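Local coordinates for lipoprotein (Bacillus anthracis, PDB 4JG9), which is of unknown function, a putative lipoprotein that may bind lipid, at residues A[99-111]-A[149-162]. Numbering follows the deposited sequence.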
loop_
_atom_site.group_PDB
_atom_site.type_symbol
_atom_site.label_atom_id
_atom_site.label_comp_id
_atom_site.label_asym_id
_atom_site.label_seq_id
_atom_site.Cartn_x
_atom_site.Cartn_y
_atom_site.Cartn_z
HETATM N N MSE A 99 13.928 -2.825 22.802
HETATM C CA MSE A 99 13.115 -2.753 21.601
HETATM C C MSE A 99 11.753 -3.344 21.879
HETATM O O MSE A 99 11.660 -4.475 22.341
HETATM C CB MSE A 99 13.757 -3.563 20.481
HETATM C CG MSE A 99 13.075 -3.357 19.140
HETATM SE SE MSE A 99 13.699 -1.726 18.304
HETATM C CE MSE A 99 12.249 -1.557 17.078
ATOM N N PRO A 100 10.688 -2.589 21.581
ATOM C CA PRO A 100 9.323 -3.076 21.819
ATOM C C PRO A 100 9.021 -4.301 20.968
ATOM O O PRO A 100 9.615 -4.481 19.903
ATOM C CB PRO A 100 8.446 -1.914 21.359
ATOM C CG PRO A 100 9.353 -0.731 21.289
ATOM C CD PRO A 100 10.701 -1.263 20.944
ATOM N N THR A 101 8.098 -5.128 21.430
ATOM C CA THR A 101 7.674 -6.297 20.673
ATOM C C THR A 101 6.566 -5.927 19.681
ATOM O O THR A 101 5.690 -5.122 20.009
ATOM C CB THR A 101 7.122 -7.380 21.616
ATOM O OG1 THR A 101 8.106 -7.714 22.593
ATOM C CG2 THR A 101 6.697 -8.637 20.843
ATOM N N GLY A 102 6.597 -6.506 18.480
ATOM C CA GLY A 102 5.511 -6.331 17.524
ATOM C C GLY A 102 5.934 -6.442 16.068
ATOM O O GLY A 102 7.121 -6.541 15.764
ATOM N N LYS A 103 4.972 -6.414 15.152
ATOM C CA LYS A 103 5.340 -6.381 13.746
ATOM C C LYS A 103 5.962 -5.013 13.465
ATOM O O LYS A 103 5.588 -4.002 14.076
ATOM C CB LYS A 103 4.120 -6.562 12.834
ATOM C CG LYS A 103 3.230 -7.732 13.141
ATOM C CD LYS A 103 3.874 -9.063 12.886
ATOM C CE LYS A 103 2.784 -10.137 12.940
ATOM N NZ LYS A 103 3.365 -11.460 13.261
ATOM N N LEU A 104 6.902 -4.978 12.533
ATOM C CA LEU A 104 7.587 -3.733 12.194
ATOM C C LEU A 104 6.979 -3.103 10.954
ATOM O O LEU A 104 6.816 -3.773 9.927
ATOM C CB LEU A 104 9.077 -3.998 11.957
ATOM C CG LEU A 104 9.956 -2.820 11.554
ATOM C CD1 LEU A 104 10.261 -1.947 12.753
ATOM C CD2 LEU A 104 11.239 -3.339 10.940
ATOM N N SER A 105 6.634 -1.823 11.051
ATOM C CA SER A 105 6.124 -1.083 9.897
ATOM C C SER A 105 7.057 0.052 9.482
ATOM O O SER A 105 7.659 0.736 10.319
ATOM C CB SER A 105 4.727 -0.502 10.172
ATOM O OG SER A 105 3.808 -1.483 10.620
ATOM N N ILE A 106 7.173 0.242 8.177
ATOM C CA ILE A 106 7.914 1.363 7.646
ATOM C C ILE A 106 7.048 2.108 6.648
ATOM O O ILE A 106 6.608 1.540 5.654
ATOM C CB ILE A 106 9.188 0.929 6.935
ATOM C CG1 ILE A 106 10.154 0.295 7.930
ATOM C CG2 ILE A 106 9.852 2.137 6.283
ATOM C CD1 ILE A 106 11.259 -0.460 7.260
ATOM N N ILE A 107 6.811 3.385 6.920
ATOM C CA ILE A 107 6.024 4.236 6.044
ATOM C C ILE A 107 6.901 5.378 5.551
ATOM O O ILE A 107 7.355 6.196 6.351
ATOM C CB ILE A 107 4.836 4.830 6.796
ATOM C CG1 ILE A 107 3.960 3.709 7.377
ATOM C CG2 ILE A 107 4.040 5.758 5.893
ATOM C CD1 ILE A 107 2.674 4.209 8.006
ATOM N N ALA A 108 7.110 5.452 4.240
ATOM C CA ALA A 108 8.055 6.404 3.656
ATOM C C ALA A 108 7.363 7.572 2.970
ATOM O O ALA A 108 6.258 7.433 2.409
ATOM C CB ALA A 108 8.967 5.695 2.671
ATOM N N LEU A 109 7.995 8.735 3.043
ATOM C CA LEU A 109 7.549 9.891 2.268
ATOM C C LEU A 109 8.738 10.601 1.665
ATOM O O LEU A 109 9.757 10.822 2.329
ATOM C CB LEU A 109 6.760 10.877 3.128
ATOM C CG LEU A 109 5.387 10.362 3.560
ATOM C CD1 LEU A 109 5.415 9.924 5.014
ATOM C CD2 LEU A 109 4.308 11.409 3.300
ATOM N N LYS A 110 8.603 10.969 0.402
ATOM C CA LYS A 110 9.641 11.719 -0.254
ATOM C C LYS A 110 9.610 13.148 0.257
ATOM O O LYS A 110 8.585 13.625 0.757
ATOM C CB LYS A 110 9.447 11.697 -1.773
ATOM C CG LYS A 110 10.693 12.093 -2.537
ATOM C CD LYS A 110 10.510 11.946 -4.020
ATOM C CE LYS A 110 11.826 12.273 -4.705
ATOM N NZ LYS A 110 11.734 12.191 -6.182
ATOM N N GLN A 111 10.746 13.822 0.148
ATOM C CA GLN A 111 10.821 15.228 0.488
ATOM C C GLN A 111 9.812 15.993 -0.345
ATOM O O GLN A 111 9.712 15.770 -1.553
ATOM C CB GLN A 111 12.212 15.755 0.215
ATOM C CG GLN A 111 12.436 17.133 0.728
ATOM C CD GLN A 111 13.842 17.589 0.457
ATOM O OE1 GLN A 111 14.525 17.030 -0.401
ATOM N NE2 GLN A 111 14.296 18.592 1.195
ATOM N N LEU A 149 12.678 2.201 -3.424
ATOM C CA LEU A 149 12.103 3.547 -3.482
ATOM C C LEU A 149 11.857 3.934 -4.937
ATOM O O LEU A 149 12.706 3.691 -5.800
ATOM C CB LEU A 149 13.033 4.581 -2.845
ATOM C CG LEU A 149 13.070 4.737 -1.318
ATOM C CD1 LEU A 149 11.648 4.703 -0.778
ATOM C CD2 LEU A 149 13.946 3.687 -0.665
ATOM N N PRO A 150 10.692 4.531 -5.217
ATOM C CA PRO A 150 10.270 4.808 -6.596
ATOM C C PRO A 150 11.062 5.884 -7.329
ATOM O O PRO A 150 11.056 5.870 -8.556
ATOM C CB PRO A 150 8.809 5.255 -6.440
ATOM C CG PRO A 150 8.686 5.706 -5.026
ATOM C CD PRO A 150 9.651 4.870 -4.232
ATOM N N SER A 151 11.726 6.795 -6.626
ATOM C CA SER A 151 12.481 7.828 -7.333
ATOM C C SER A 151 13.624 8.332 -6.479
ATOM O O SER A 151 13.608 8.166 -5.262
ATOM C CB SER A 151 11.577 8.994 -7.751
ATOM O OG SER A 151 11.198 9.780 -6.633
ATOM N N SER A 152 14.612 8.950 -7.123
ATOM C CA SER A 152 15.803 9.417 -6.428
ATOM C C SER A 152 15.552 10.721 -5.683
ATOM O O SER A 152 14.824 11.591 -6.161
ATOM C CB SER A 152 16.952 9.613 -7.410
ATOM O OG SER A 152 16.708 10.727 -8.249
ATOM N N GLY A 153 16.191 10.852 -4.525
ATOM C CA GLY A 153 16.050 12.030 -3.693
ATOM C C GLY A 153 16.070 11.639 -2.230
ATOM O O GLY A 153 16.393 10.502 -1.892
ATOM N N LEU A 154 15.688 12.569 -1.361
ATOM C CA LEU A 154 15.617 12.284 0.064
ATOM C C LEU A 154 14.235 11.731 0.426
ATOM O O LEU A 154 13.194 12.184 -0.084
ATOM C CB LEU A 154 15.924 13.543 0.878
ATOM C CG LEU A 154 17.333 14.157 0.732
ATOM C CD1 LEU A 154 17.445 15.497 1.440
ATOM C CD2 LEU A 154 18.372 13.203 1.280
ATOM N N TRP A 155 14.251 10.721 1.289
ATOM C CA TRP A 155 13.059 10.054 1.777
ATOM C C TRP A 155 13.168 9.952 3.283
ATOM O O TRP A 155 14.233 9.620 3.805
ATOM C CB TRP A 155 12.964 8.638 1.200
ATOM C CG TRP A 155 12.668 8.601 -0.271
ATOM C CD1 TRP A 155 13.563 8.746 -1.290
ATOM C CD2 TRP A 155 11.384 8.406 -0.888
ATOM N NE1 TRP A 155 12.914 8.657 -2.504
ATOM C CE2 TRP A 155 11.578 8.450 -2.281
ATOM C CE3 TRP A 155 10.091 8.203 -0.391
ATOM C CZ2 TRP A 155 10.527 8.291 -3.189
ATOM C CZ3 TRP A 155 9.041 8.048 -1.294
ATOM C CH2 TRP A 155 9.264 8.094 -2.674
ATOM N N VAL A 156 12.076 10.237 3.985
ATOM C CA VAL A 156 12.029 9.987 5.415
ATOM C C VAL A 156 11.396 8.621 5.667
ATOM O O VAL A 156 10.399 8.252 5.031
ATOM C CB VAL A 156 11.284 11.095 6.194
ATOM C CG1 VAL A 156 9.817 11.197 5.742
ATOM C CG2 VAL A 156 11.386 10.852 7.715
ATOM N N LEU A 157 11.993 7.861 6.573
ATOM C CA LEU A 157 11.474 6.549 6.916
ATOM C C LEU A 157 10.832 6.579 8.301
ATOM O O LEU A 157 11.536 6.675 9.304
ATOM C CB LEU A 157 12.614 5.542 6.901
ATOM C CG LEU A 157 12.895 4.780 5.609
ATOM C CD1 LEU A 157 12.854 5.683 4.415
ATOM C CD2 LEU A 157 14.260 4.107 5.709
ATOM N N ASN A 158 9.504 6.507 8.357
ATOM C CA ASN A 158 8.798 6.499 9.644
ATOM C C ASN A 158 8.592 5.076 10.130
ATOM O O ASN A 158 8.051 4.245 9.411
ATOM C CB ASN A 158 7.460 7.217 9.534
ATOM C CG ASN A 158 7.605 8.614 9.002
ATOM O OD1 ASN A 158 8.056 9.514 9.718
ATOM N ND2 ASN A 158 7.243 8.810 7.727
ATOM N N ILE A 159 9.054 4.791 11.341
ATOM C CA ILE A 159 9.115 3.417 11.820
ATOM C C ILE A 159 8.149 3.199 12.985
ATOM O O ILE A 159 8.105 3.994 13.931
ATOM C CB ILE A 159 10.555 3.033 12.233
ATOM C CG1 ILE A 159 11.515 3.173 11.049
ATOM C CG2 ILE A 159 10.618 1.624 12.794
ATOM C CD1 ILE A 159 12.871 3.692 11.477
ATOM N N TYR A 160 7.369 2.128 12.890
ATOM C CA TYR A 160 6.375 1.781 13.899
ATOM C C TYR A 160 6.625 0.354 14.335
ATOM O O TYR A 160 7.109 -0.467 13.559
ATOM C CB TYR A 160 4.948 1.911 13.334
ATOM C CG TYR A 160 4.648 3.296 12.810
ATOM C CD1 TYR A 160 3.835 4.173 13.526
ATOM C CD2 TYR A 160 5.185 3.732 11.597
ATOM C CE1 TYR A 160 3.571 5.455 13.052
ATOM C CE2 TYR A 160 4.930 5.017 11.118
ATOM C CZ TYR A 160 4.124 5.866 11.847
ATOM O OH TYR A 160 3.874 7.126 11.362
ATOM N N VAL A 161 6.340 0.076 15.597
ATOM C CA VAL A 161 6.344 -1.281 16.091
ATOM C C VAL A 161 5.034 -1.505 16.798
ATOM O O VAL A 161 4.630 -0.692 17.655
ATOM C CB VAL A 161 7.515 -1.545 17.057
ATOM C CG1 VAL A 161 7.373 -2.916 17.724
ATOM C CG2 VAL A 161 8.834 -1.396 16.322
ATOM N N ASN A 162 4.370 -2.594 16.424
ATOM C CA ASN A 162 3.063 -2.903 16.980
ATOM C C ASN A 162 2.123 -1.715 16.791
ATOM O O ASN A 162 1.307 -1.418 17.666
ATOM C CB ASN A 162 3.172 -3.291 18.456
ATOM C CG ASN A 162 1.994 -4.120 18.919
ATOM O OD1 ASN A 162 1.324 -4.765 18.107
ATOM N ND2 ASN A 162 1.731 -4.115 20.226
HETATM O O HOH W 1 2.100 -5.892 15.917
HETATM O O HOH W 2 14.662 15.282 -2.344
#
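Strands 102-110 and 153-161 pair antiparallel from Leu104-Val161 to Lys110-Trp155, hydrogen-bonded and non-hydrogen-bonded pairs alternating, axes 4.6 Å apart at their closest. At one end Lys110 lies over the indole of Trp155: its CB sits 3.6 Å from the centroid of the six-membered ring, 5° off the normal, a CH-pi contact. Leu149 CD1 lies against the opposite face, toward the rim; the indole is sandwiched between the two side chains, and its NE1 bond to Ser151 O, near the ring plane, helps set its rotation. Lys110 runs fully extended, CG anti to the backbone N (chi1 -163°), which carries NZ past the ring to Ser152 O, 3.1 Å from NZ and met from above its carbonyl plane. Ser151 OG, bonded to Thr37 O of the second subunit, is modelled a doubtfully short 2.5 Å from Lys110 NZ.

Midway, Ile107 O accepts twice from Asn158, from backbone N and from ND2 (each 3.0 Å from that oxygen), the two donors reaching it from opposite faces of its plane. Asn158 OD1 is bonded to Gln168 of the adjoining strand 164-173, tying three strands together through one amide. On the sheet face that carries Asn158, Ile107 CD1 comes to 3.9 Å from Tyr160 CE2; on the opposite sheet face, Leu104 CD1 meets Ile159 CG2 at 3.6 Å, and Ile106, Leu157 and Ile159 reach Trp92 of strand 88-94, in the other sheet. This central strand pair thus has apolar packing on both faces, while the ammonium is probably held by neutral oxygens beside the subunit interface.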